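Local coordinates for pollen-specific leucine-rich repeat extensin-like protein 1 (Arabidopsis thaliana, PDB 6TME) that probably acts in the pollen cell wall, where its leucine-rich repeat domain is likely to bind partner proteins such as secreted signalling peptides, at residues L308-E321 with E332-R345. Residues are numbered along the deposited sequence; the frame is centred on the assembly and turned at random.
With NAG (2-acetamido-2-deoxy-beta-D-glucopyranose), chain E; NAG (2-acetamido-2-deoxy-beta-D-glucopyranose), chain B; SO4 (sulfate ion), chain Q.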
ATOM      1  N   LEU A 308      18.840   2.227 -11.507  1.00 35.99           N
ATOM      2  CA  LEU A 308      17.917   3.340 -11.675  1.00 39.96           C
ATOM      3  C   LEU A 308      17.539   3.477 -13.137  1.00 40.00           C
ATOM      4  O   LEU A 308      18.393   3.775 -13.970  1.00 47.62           O
ATOM      5  CB  LEU A 308      18.561   4.619 -11.165  1.00 34.59           C
ATOM      6  CG  LEU A 308      17.723   5.858 -11.477  1.00 39.74           C
ATOM      7  CD1 LEU A 308      16.317   5.754 -10.845  1.00 31.44           C
ATOM      8  CD2 LEU A 308      18.464   7.091 -11.001  1.00 43.91           C
ATOM      9  N   SER A 309      16.264   3.279 -13.467  1.00 34.92           N
ATOM     10  CA  SER A 309      15.848   3.351 -14.858  1.00 27.30           C
ATOM     11  C   SER A 309      14.857   4.471 -15.166  1.00 28.64           C
ATOM     12  O   SER A 309      14.702   4.822 -16.339  1.00 29.47           O
ATOM     13  CB  SER A 309      15.261   2.000 -15.310  1.00 30.42           C
ATOM     14  OG  SER A 309      13.965   1.772 -14.797  1.00 40.75           O
ATOM     15  N   ASN A 310      14.195   5.039 -14.165  1.00 27.47           N
ATOM     16  CA  ASN A 310      13.208   6.101 -14.361  1.00 31.33           C
ATOM     17  C   ASN A 310      13.376   7.069 -13.196  1.00 33.26           C
ATOM     18  O   ASN A 310      13.087   6.721 -12.046  1.00 38.78           O
ATOM     19  CB  ASN A 310      11.779   5.542 -14.428  1.00 26.90           C
ATOM     20  CG  ASN A 310      10.774   6.554 -14.955  1.00 30.60           C
ATOM     21  OD1 ASN A 310      11.145   7.539 -15.585  1.00 38.46           O
ATOM     22  ND2 ASN A 310       9.496   6.313 -14.706  1.00 37.93           N
ATOM     23  N   PHE A 311      13.887   8.263 -13.478  1.00 30.46           N
ATOM     24  CA  PHE A 311      14.173   9.254 -12.444  1.00 27.22           C
ATOM     25  C   PHE A 311      13.507  10.556 -12.865  1.00 32.49           C
ATOM     26  O   PHE A 311      13.966  11.217 -13.800  1.00 35.93           O
ATOM     27  CB  PHE A 311      15.682   9.415 -12.245  1.00 24.09           C
ATOM     28  CG  PHE A 311      16.082  10.479 -11.231  1.00 31.57           C
ATOM     29  CD1 PHE A 311      15.216  10.885 -10.226  1.00 30.67           C
ATOM     30  CD2 PHE A 311      17.349  11.056 -11.285  1.00 25.32           C
ATOM     31  CE1 PHE A 311      15.594  11.856  -9.304  1.00 32.02           C
ATOM     32  CE2 PHE A 311      17.735  12.021 -10.368  1.00 30.47           C
ATOM     33  CZ  PHE A 311      16.858  12.425  -9.379  1.00 35.79           C
ATOM     34  N   THR A 312      12.426  10.904 -12.172  1.00 28.76           N
ATOM     35  CA  THR A 312      11.567  12.054 -12.455  1.00 29.21           C
ATOM     36  C   THR A 312      11.792  13.094 -11.362  1.00 31.34           C
ATOM     37  O   THR A 312      11.536  12.821 -10.187  1.00 27.07           O
ATOM     38  CB  THR A 312      10.092  11.621 -12.470  1.00 27.54           C
ATOM     39  OG1 THR A 312       9.884  10.614 -13.472  1.00 35.26           O
ATOM     40  CG2 THR A 312       9.142  12.805 -12.688  1.00 23.52           C
ATOM     41  N   PHE A 313      12.283  14.272 -11.734  1.00 37.42           N
ATOM     42  CA  PHE A 313      12.519  15.327 -10.753  1.00 24.34           C
ATOM     43  C   PHE A 313      11.935  16.648 -11.242  1.00 32.66           C
ATOM     44  O   PHE A 313      12.389  17.728 -10.857  1.00 33.94           O
ATOM     45  CB  PHE A 313      14.009  15.459 -10.414  1.00 24.60           C
ATOM     46  CG  PHE A 313      14.931  15.502 -11.622  1.00 30.56           C
ATOM     47  CD1 PHE A 313      15.243  14.348 -12.332  1.00 27.21           C
ATOM     48  CD2 PHE A 313      15.520  16.700 -12.011  1.00 29.49           C
ATOM     49  CE1 PHE A 313      16.102  14.390 -13.433  1.00 35.91           C
ATOM     50  CE2 PHE A 313      16.391  16.760 -13.097  1.00 27.46           C
ATOM     51  CZ  PHE A 313      16.680  15.607 -13.816  1.00 38.69           C
ATOM     52  N   SER A 314      10.901  16.560 -12.073  1.00 28.95           N
ATOM     53  CA  SER A 314      10.305  17.719 -12.699  1.00 30.29           C
ATOM     54  C   SER A 314       9.495  18.528 -11.678  1.00 31.42           C
ATOM     55  O   SER A 314       9.172  18.053 -10.591  1.00 23.39           O
ATOM     56  CB  SER A 314       9.430  17.257 -13.863  1.00 22.21           C
ATOM     57  OG  SER A 314       8.319  16.573 -13.356  1.00 30.64           O
ATOM     58  N   TYR A 315       9.149  19.765 -12.051  1.00 30.49           N
ATOM     59  CA  TYR A 315       8.381  20.673 -11.192  1.00 25.76           C
ATOM     60  C   TYR A 315       9.012  20.790  -9.809  1.00 28.41           C
ATOM     61  O   TYR A 315       8.411  20.440  -8.781  1.00 23.36           O
ATOM     62  CB  TYR A 315       6.924  20.235 -11.082  1.00 29.10           C
ATOM     63  CG  TYR A 315       6.272  20.305 -12.407  1.00 35.52           C
ATOM     64  CD1 TYR A 315       5.722  21.501 -12.860  1.00 32.75           C
ATOM     65  CD2 TYR A 315       6.250  19.200 -13.248  1.00 38.51           C
ATOM     66  CE1 TYR A 315       5.144  21.588 -14.107  1.00 32.94           C
ATOM     67  CE2 TYR A 315       5.670  19.280 -14.502  1.00 31.90           C
ATOM     68  CZ  TYR A 315       5.123  20.477 -14.922  1.00 35.10           C
ATOM     69  OH  TYR A 315       4.549  20.566 -16.160  1.00 46.80           O
ATOM     70  N   ASN A 316      10.238  21.304  -9.812  1.00 18.88           N
ATOM     71  CA  ASN A 316      10.979  21.644  -8.597  1.00 19.71           C
ATOM     72  C   ASN A 316      11.713  22.956  -8.865  1.00 27.68           C
ATOM     73  O   ASN A 316      11.361  23.718  -9.777  1.00 27.12           O
ATOM     74  CB  ASN A 316      11.893  20.477  -8.204  1.00 29.64           C
ATOM     75  CG  ASN A 316      11.106  19.346  -7.540  1.00 35.97           C
ATOM     76  OD1 ASN A 316      10.595  19.516  -6.437  1.00 29.88           O
ATOM     77  ND2 ASN A 316      10.964  18.213  -8.232  1.00 25.90           N
ATOM     78  N   PHE A 317      12.745  23.247  -8.079  1.00 30.08           N
ATOM     79  CA  PHE A 317      13.578  24.422  -8.379  1.00 33.47           C
ATOM     80  C   PHE A 317      15.054  24.049  -8.457  1.00 37.15           C
ATOM     81  O   PHE A 317      15.918  24.756  -7.924  1.00 42.50           O
ATOM     82  CB  PHE A 317      13.389  25.528  -7.345  1.00 31.10           C
ATOM     83  CG  PHE A 317      11.967  25.972  -7.174  1.00 31.80           C
ATOM     84  CD1 PHE A 317      11.497  27.083  -7.834  1.00 28.87           C
ATOM     85  CD2 PHE A 317      11.111  25.280  -6.336  1.00 31.19           C
ATOM     86  CE1 PHE A 317      10.200  27.504  -7.678  1.00 32.31           C
ATOM     87  CE2 PHE A 317       9.810  25.699  -6.168  1.00 34.96           C
ATOM     88  CZ  PHE A 317       9.355  26.821  -6.849  1.00 33.07           C
ATOM     89  N   PHE A 318      15.377  22.929  -9.099  1.00 27.51           N
ATOM     90  CA  PHE A 318      16.777  22.599  -9.318  1.00 30.03           C
ATOM     91  C   PHE A 318      17.399  23.622 -10.276  1.00 35.86           C
ATOM     92  O   PHE A 318      16.796  23.997 -11.292  1.00 32.55           O
ATOM     93  CB  PHE A 318      16.903  21.174  -9.863  1.00 34.15           C
ATOM     94  CG  PHE A 318      16.389  20.097  -8.914  1.00 36.07           C
ATOM     95  CD1 PHE A 318      17.079  19.790  -7.741  1.00 31.23           C
ATOM     96  CD2 PHE A 318      15.227  19.390  -9.199  1.00 26.87           C
ATOM     97  CE1 PHE A 318      16.608  18.800  -6.872  1.00 26.58           C
ATOM     98  CE2 PHE A 318      14.751  18.415  -8.331  1.00 31.30           C
ATOM     99  CZ  PHE A 318      15.444  18.110  -7.172  1.00 25.97           C
ATOM    100  N   ASN A 319      18.590  24.104  -9.932  1.00 34.61           N
ATOM    101  CA  ASN A 319      19.297  25.065 -10.770  1.00 40.81           C
ATOM    102  C   ASN A 319      20.548  24.479 -11.415  1.00 41.26           C
ATOM    103  O   ASN A 319      21.262  25.206 -12.107  1.00 40.04           O
ATOM    104  CB  ASN A 319      19.652  26.336  -9.975  1.00 36.04           C
ATOM    105  CG  ASN A 319      20.637  26.078  -8.825  1.00 50.63           C
ATOM    106  OD1 ASN A 319      20.985  24.939  -8.510  1.00 54.80           O
ATOM    107  ND2 ASN A 319      21.092  27.151  -8.201  1.00 52.05           N
ATOM    108  N   GLY A 320      20.820  23.189 -11.223  1.00 37.00           N
ATOM    109  CA  GLY A 320      21.903  22.522 -11.921  1.00 30.73           C
ATOM    110  C   GLY A 320      21.646  21.033 -12.010  1.00 45.41           C
ATOM    111  O   GLY A 320      20.970  20.449 -11.153  1.00 40.64           O
ATOM    112  N   GLU A 321      22.185  20.410 -13.058  1.00 37.45           N
ATOM    113  CA  GLU A 321      22.110  18.962 -13.164  1.00 42.24           C
ATOM    114  C   GLU A 321      23.351  18.441 -13.862  1.00 39.60           C
ATOM    115  O   GLU A 321      23.888  19.085 -14.758  1.00 46.99           O
ATOM    116  CB  GLU A 321      20.860  18.489 -13.917  1.00 46.06           C
ATOM    117  CG  GLU A 321      20.722  19.003 -15.339  1.00 40.99           C
ATOM    118  CD  GLU A 321      19.438  18.504 -16.008  1.00 49.79           C
ATOM    119  OE1 GLU A 321      18.735  17.663 -15.406  1.00 48.89           O
ATOM    120  OE2 GLU A 321      19.124  18.951 -17.130  1.00 47.90           O
ATOM    121  N   GLU A 332      19.182   3.845 -21.784  1.00 39.57           N
ATOM    122  CA  GLU A 332      18.779   2.929 -20.722  1.00 46.84           C
ATOM    123  C   GLU A 332      18.015   3.606 -19.602  1.00 44.80           C
ATOM    124  O   GLU A 332      17.238   2.944 -18.914  1.00 53.05           O
ATOM    125  CB  GLU A 332      19.996   2.230 -20.098  1.00 52.85           C
ATOM    126  CG  GLU A 332      20.684   1.202 -20.977  1.00 68.21           C
ATOM    127  CD  GLU A 332      21.747   1.824 -21.858  1.00 87.71           C
ATOM    128  OE1 GLU A 332      21.744   1.548 -23.076  1.00 94.08           O
ATOM    129  OE2 GLU A 332      22.576   2.601 -21.336  1.00 94.78           O
ATOM    130  N   LYS A 333      18.216   4.900 -19.401  1.00 44.39           N
ATOM    131  CA  LYS A 333      17.703   5.590 -18.233  1.00 36.10           C
ATOM    132  C   LYS A 333      16.789   6.713 -18.681  1.00 35.63           C
ATOM    133  O   LYS A 333      17.158   7.513 -19.542  1.00 35.34           O
ATOM    134  CB  LYS A 333      18.847   6.127 -17.378  1.00 37.43           C
ATOM    135  CG  LYS A 333      19.704   5.012 -16.814  1.00 39.83           C
ATOM    136  CD  LYS A 333      20.608   5.520 -15.719  1.00 40.91           C
ATOM    137  CE  LYS A 333      21.247   4.368 -14.991  1.00 43.04           C
ATOM    138  NZ  LYS A 333      21.808   4.842 -13.708  1.00 53.41           N
ATOM    139  N   GLN A 334      15.595   6.751 -18.111  1.00 32.07           N
ATOM    140  CA  GLN A 334      14.614   7.778 -18.399  1.00 31.53           C
ATOM    141  C   GLN A 334      14.680   8.848 -17.317  1.00 32.56           C
ATOM    142  O   GLN A 334      14.625   8.539 -16.122  1.00 32.16           O
ATOM    143  CB  GLN A 334      13.216   7.176 -18.472  1.00 27.64           C
ATOM    144  CG  GLN A 334      12.150   8.141 -18.936  1.00 48.11           C
ATOM    145  CD  GLN A 334      12.395   8.628 -20.350  1.00 64.67           C
ATOM    146  OE1 GLN A 334      12.662   9.812 -20.580  1.00 73.07           O
ATOM    147  NE2 GLN A 334      12.313   7.713 -21.309  1.00 66.93           N
ATOM    148  N   PHE A 335      14.807  10.100 -17.745  1.00 34.90           N
ATOM    149  CA  PHE A 335      14.845  11.251 -16.864  1.00 27.13           C
ATOM    150  C   PHE A 335      13.753  12.230 -17.262  1.00 28.46           C
ATOM    151  O   PHE A 335      13.220  12.183 -18.371  1.00 29.85           O
ATOM    152  CB  PHE A 335      16.210  11.940 -16.895  1.00 29.62           C
ATOM    153  CG  PHE A 335      17.343  11.040 -16.512  1.00 37.22           C
ATOM    154  CD1 PHE A 335      17.534  10.673 -15.181  1.00 32.07           C
ATOM    155  CD2 PHE A 335      18.219  10.550 -17.477  1.00 34.60           C
ATOM    156  CE1 PHE A 335      18.590   9.847 -14.813  1.00 33.08           C
ATOM    157  CE2 PHE A 335      19.278   9.718 -17.115  1.00 35.84           C
ATOM    158  CZ  PHE A 335      19.460   9.359 -15.774  1.00 33.20           C
ATOM    159  N   ASP A 336      13.407  13.109 -16.332  1.00 31.65           N
ATOM    160  CA  ASP A 336      12.400  14.132 -16.593  1.00 32.77           C
ATOM    161  C   ASP A 336      12.731  15.345 -15.731  1.00 39.32           C
ATOM    162  O   ASP A 336      12.737  15.246 -14.497  1.00 35.09           O
ATOM    163  CB  ASP A 336      11.012  13.572 -16.301  1.00 29.43           C
ATOM    164  CG  ASP A 336       9.892  14.544 -16.620  1.00 35.90           C
ATOM    165  OD1 ASP A 336      10.172  15.713 -16.946  1.00 37.29           O
ATOM    166  OD2 ASP A 336       8.715  14.129 -16.523  1.00 45.69           O
ATOM    167  N   ASP A 337      13.042  16.481 -16.385  1.00 31.53           N
ATOM    168  CA  ASP A 337      13.500  17.678 -15.681  1.00 32.02           C
ATOM    169  C   ASP A 337      12.676  18.915 -16.030  1.00 30.77           C
ATOM    170  O   ASP A 337      13.128  20.040 -15.798  1.00 37.99           O
ATOM    171  CB  ASP A 337      14.994  17.935 -15.940  1.00 30.03           C
ATOM    172  CG  ASP A 337      15.317  18.321 -17.411  1.00 37.82           C
ATOM    173  OD1 ASP A 337      14.416  18.363 -18.298  1.00 34.41           O
ATOM    174  OD2 ASP A 337      16.521  18.577 -17.672  1.00 41.12           O
ATOM    175  N   THR A 338      11.483  18.716 -16.573  1.00 28.13           N
ATOM    176  CA  THR A 338      10.554  19.794 -16.895  1.00 32.24           C
ATOM    177  C   THR A 338      10.277  20.701 -15.696  1.00 35.31           C
ATOM    178  O   THR A 338      10.092  20.231 -14.567  1.00 27.33           O
ATOM    179  CB  THR A 338       9.236  19.172 -17.376  1.00 34.01           C
ATOM    180  OG1 THR A 338       9.496  18.302 -18.483  1.00 36.28           O
ATOM    181  CG2 THR A 338       8.204  20.221 -17.750  1.00 25.11           C
ATOM    182  N   SER A 339      10.227  22.012 -15.961  1.00 33.56           N
ATOM    183  CA  SER A 339       9.815  23.000 -14.978  1.00 24.41           C
ATOM    184  C   SER A 339      10.721  22.990 -13.761  1.00 32.69           C
ATOM    185  O   SER A 339      10.270  22.857 -12.618  1.00 34.67           O
ATOM    186  CB  SER A 339       8.362  22.808 -14.559  1.00 29.47           C
ATOM    187  OG  SER A 339       7.918  23.943 -13.835  1.00 37.02           O
ATOM    188  N   ASN A 340      12.010  23.123 -14.015  1.00 28.15           N
ATOM    189  CA  ASN A 340      12.924  23.433 -12.939  1.00 26.25           C
ATOM    190  C   ASN A 340      13.531  24.806 -13.207  1.00 34.85           C
ATOM    191  O   ASN A 340      12.896  25.650 -13.847  1.00 33.82           O
ATOM    192  CB  ASN A 340      13.976  22.335 -12.833  1.00 31.61           C
ATOM    193  CG  ASN A 340      13.534  21.188 -11.921  1.00 32.32           C
ATOM    194  OD1 ASN A 340      13.442  21.344 -10.707  1.00 37.10           O
ATOM    195  ND2 ASN A 340      13.215  20.056 -12.516  1.00 26.99           N
ATOM    196  N   CYS A 341      14.756  25.037 -12.733  1.00 32.00           N
ATOM    197  CA  CYS A 341      15.449  26.292 -12.993  1.00 35.97           C
ATOM    198  C   CYS A 341      16.771  26.040 -13.695  1.00 30.58           C
ATOM    199  O   CYS A 341      17.814  26.498 -13.225  1.00 31.21           O
ATOM    200  CB  CYS A 341      15.703  27.018 -11.662  1.00 37.34           C
ATOM    201  SG  CYS A 341      14.205  27.390 -10.760  1.00 42.03           S
ATOM    202  N   LEU A 342      16.762  25.277 -14.776  1.00 31.54           N
ATOM    203  CA  LEU A 342      18.000  24.867 -15.420  1.00 36.92           C
ATOM    204  C   LEU A 342      18.236  25.682 -16.680  1.00 30.26           C
ATOM    205  O   LEU A 342      17.356  25.772 -17.537  1.00 31.91           O
ATOM    206  CB  LEU A 342      17.967  23.382 -15.768  1.00 35.53           C
ATOM    207  CG  LEU A 342      17.577  22.471 -14.613  1.00 38.26           C
ATOM    208  CD1 LEU A 342      17.033  21.159 -15.174  1.00 29.50           C
ATOM    209  CD2 LEU A 342      18.771  22.239 -13.696  1.00 32.12           C
ATOM    210  N   GLN A 343      19.431  26.258 -16.797  1.00 37.81           N
ATOM    211  CA  GLN A 343      19.814  26.909 -18.043  1.00 47.33           C
ATOM    212  C   GLN A 343      19.964  25.875 -19.152  1.00 46.51           C
ATOM    213  O   GLN A 343      20.354  24.732 -18.918  1.00 45.31           O
ATOM    214  CB  GLN A 343      21.122  27.686 -17.869  1.00 56.81           C
ATOM    215  CG  GLN A 343      21.033  28.901 -16.942  1.00 65.12           C
ATOM    216  CD  GLN A 343      21.765  28.673 -15.643  1.00 79.08           C
ATOM    217  OE1 GLN A 343      22.948  28.341 -15.644  1.00 89.99           O
ATOM    218  NE2 GLN A 343      21.055  28.807 -14.521  1.00 81.40           N
ATOM    219  N   ASN A 344      19.620  26.284 -20.370  1.00 47.38           N
ATOM    220  CA  ASN A 344      19.871  25.486 -21.571  1.00 45.53           C
ATOM    221  C   ASN A 344      19.147  24.147 -21.517  1.00 41.82           C
ATOM    222  O   ASN A 344      19.700  23.094 -21.839  1.00 46.51           O
ATOM    223  CB  ASN A 344      21.366  25.285 -21.804  1.00 45.18           C
ATOM    224  CG  ASN A 344      21.971  26.414 -22.584  1.00 51.76           C
ATOM    225  OD1 ASN A 344      21.260  27.309 -23.045  1.00 57.00           O
ATOM    226  ND2 ASN A 344      23.288  26.374 -22.762  1.00 46.77           N
ATOM    227  N   ARG A 345      17.892  24.202 -21.103  1.00 33.77           N
ATOM    228  CA  ARG A 345      16.980  23.075 -21.098  1.00 36.26           C
ATOM    229  C   ARG A 345      15.606  23.623 -21.438  1.00 36.85           C
ATOM    230  O   ARG A 345      15.309  24.789 -21.145  1.00 37.50           O
ATOM    231  CB  ARG A 345      16.956  22.363 -19.733  1.00 28.20           C
ATOM    232  CG  ARG A 345      18.266  21.644 -19.358  1.00 28.36           C
ATOM    233  CD  ARG A 345      18.417  20.356 -20.163  1.00 28.07           C
ATOM    234  NE  ARG A 345      17.190  19.564 -20.108  1.00 32.52           N
ATOM    235  CZ  ARG A 345      16.690  18.871 -21.130  1.00 37.01           C
ATOM    236  NH1 ARG A 345      17.310  18.855 -22.311  1.00 42.61           N
ATOM    237  NH2 ARG A 345      15.564  18.191 -20.973  1.00 23.79           N
TER
HETATM  238  C1  NAG E   1       8.435   7.205 -15.143  1.00 36.41           C
HETATM  239  C2  NAG E   1       7.316   6.454 -15.857  1.00 39.33           C
HETATM  240  C3  NAG E   1       6.155   7.400 -16.162  1.00 41.92           C
HETATM  241  C4  NAG E   1       5.651   8.030 -14.871  1.00 44.86           C
HETATM  242  C5  NAG E   1       6.790   8.755 -14.158  1.00 34.37           C
HETATM  243  C6  NAG E   1       6.404   9.202 -12.767  1.00 41.50           C
HETATM  244  C7  NAG E   1       8.279   4.565 -17.109  1.00 49.99           C
HETATM  245  C8  NAG E   1       8.713   4.067 -18.453  1.00 51.19           C
HETATM  246  N2  NAG E   1       7.792   5.812 -17.075  1.00 45.96           N
HETATM  247  O3  NAG E   1       5.092   6.666 -16.763  1.00 45.55           O
HETATM  248  O4  NAG E   1       4.546   8.897 -15.114  1.00 52.18           O
HETATM  249  O5  NAG E   1       7.909   7.869 -13.982  1.00 34.74           O
HETATM  250  O6  NAG E   1       6.315   8.087 -11.886  1.00 46.04           O
HETATM  251  O7  NAG E   1       8.377   3.873 -16.096  1.00 51.33           O
HETATM  252  C1  NAG B   2       1.935  11.745 -14.900  1.00 86.41           C
HETATM  253  C2  NAG B   2       3.268  11.172 -14.422  1.00 74.12           C
HETATM  254  C3  NAG B   2       3.506   9.797 -15.050  1.00 66.12           C
HETATM  255  C4  NAG B   2       2.300   8.889 -14.833  1.00 66.57           C
HETATM  256  C5  NAG B   2       0.998   9.585 -15.223  1.00 74.38           C
HETATM  257  C6  NAG B   2      -0.235   8.805 -14.827  1.00 72.61           C
HETATM  258  C7  NAG B   2       5.043  12.757 -13.799  1.00 81.89           C
HETATM  259  C8  NAG B   2       6.126  13.665 -14.304  1.00 88.26           C
HETATM  260  N2  NAG B   2       4.363  12.081 -14.733  1.00 67.23           N
HETATM  261  O1  NAG B   2       1.706  12.986 -14.317  1.00 98.51           O
HETATM  262  O4  NAG B   2       2.441   7.731 -15.644  1.00 70.55           O
HETATM  263  O5  NAG B   2       0.894  10.855 -14.568  1.00 82.28           O
HETATM  264  O6  NAG B   2      -1.347   9.668 -14.626  1.00 74.50           O
HETATM  265  O7  NAG B   2       4.795  12.644 -12.598  1.00 86.79           O
HETATM  266  S   SO4 Q 511       6.238  16.168 -18.323  1.00 97.00           S
HETATM  267  O1  SO4 Q 511       5.207  17.189 -18.535  1.00 95.30           O
HETATM  268  O2  SO4 Q 511       5.693  14.849 -18.642  1.00102.53           O
HETATM  269  O3  SO4 Q 511       7.385  16.414 -19.197  1.00 95.82           O
HETATM  270  O4  SO4 Q 511       6.654  16.183 -16.921  1.00 95.18           O
HETATM  271  O   HOH W   1      21.557  25.035 -14.716  1.00 41.00           O
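With CG set beside the backbone N (chi1 -88°), Asn340 turns its amide into the loop of 308-321. Asn340 ND2 donates to Phe313 O at 3.0 Å, almost straight (175°) and within the amide plane, while OD1 of the same amide accepts from Phe318 N at 3.0 Å. Asn316 ND2 reaches Phe313 O from the opposite face of the carbonyl plane, so two side-chain amides grip one oxygen. If Asn340 were replaced by an alanine, Phe318 N would probably lose this acceptor and Phe313 O would keep Asn316 alone of the two amides.

Upstream, strands 310-312 and 334-336 run parallel, their axes 4° apart, with Phe311 N bonded to Gln334 O at 2.8 Å. Phe311 CB and Phe335 CD1 meet at 3.7 Å on the face opposite glycosylated Asn310. Ser339 CB makes a CH-pi contact over the Tyr315 ring, 3.7 Å from its centroid. Arg345 grips Asp337 side-on through NE and NH2, and its NE forms a long salt bridge to Glu321 OE2 (3.6 Å). Glu321 OE2 lies 2.7 Å from Asp337 OD2, so one of the two acids probably carries a proton. Cys341, disulfide-bonded to Cys354, ties this turn to helix 351-358. Parallel strands followed by stacked asparagines bonding loop backbone are the asparagine ladder of a leucine-rich repeat solenoid, here at its C-terminal end.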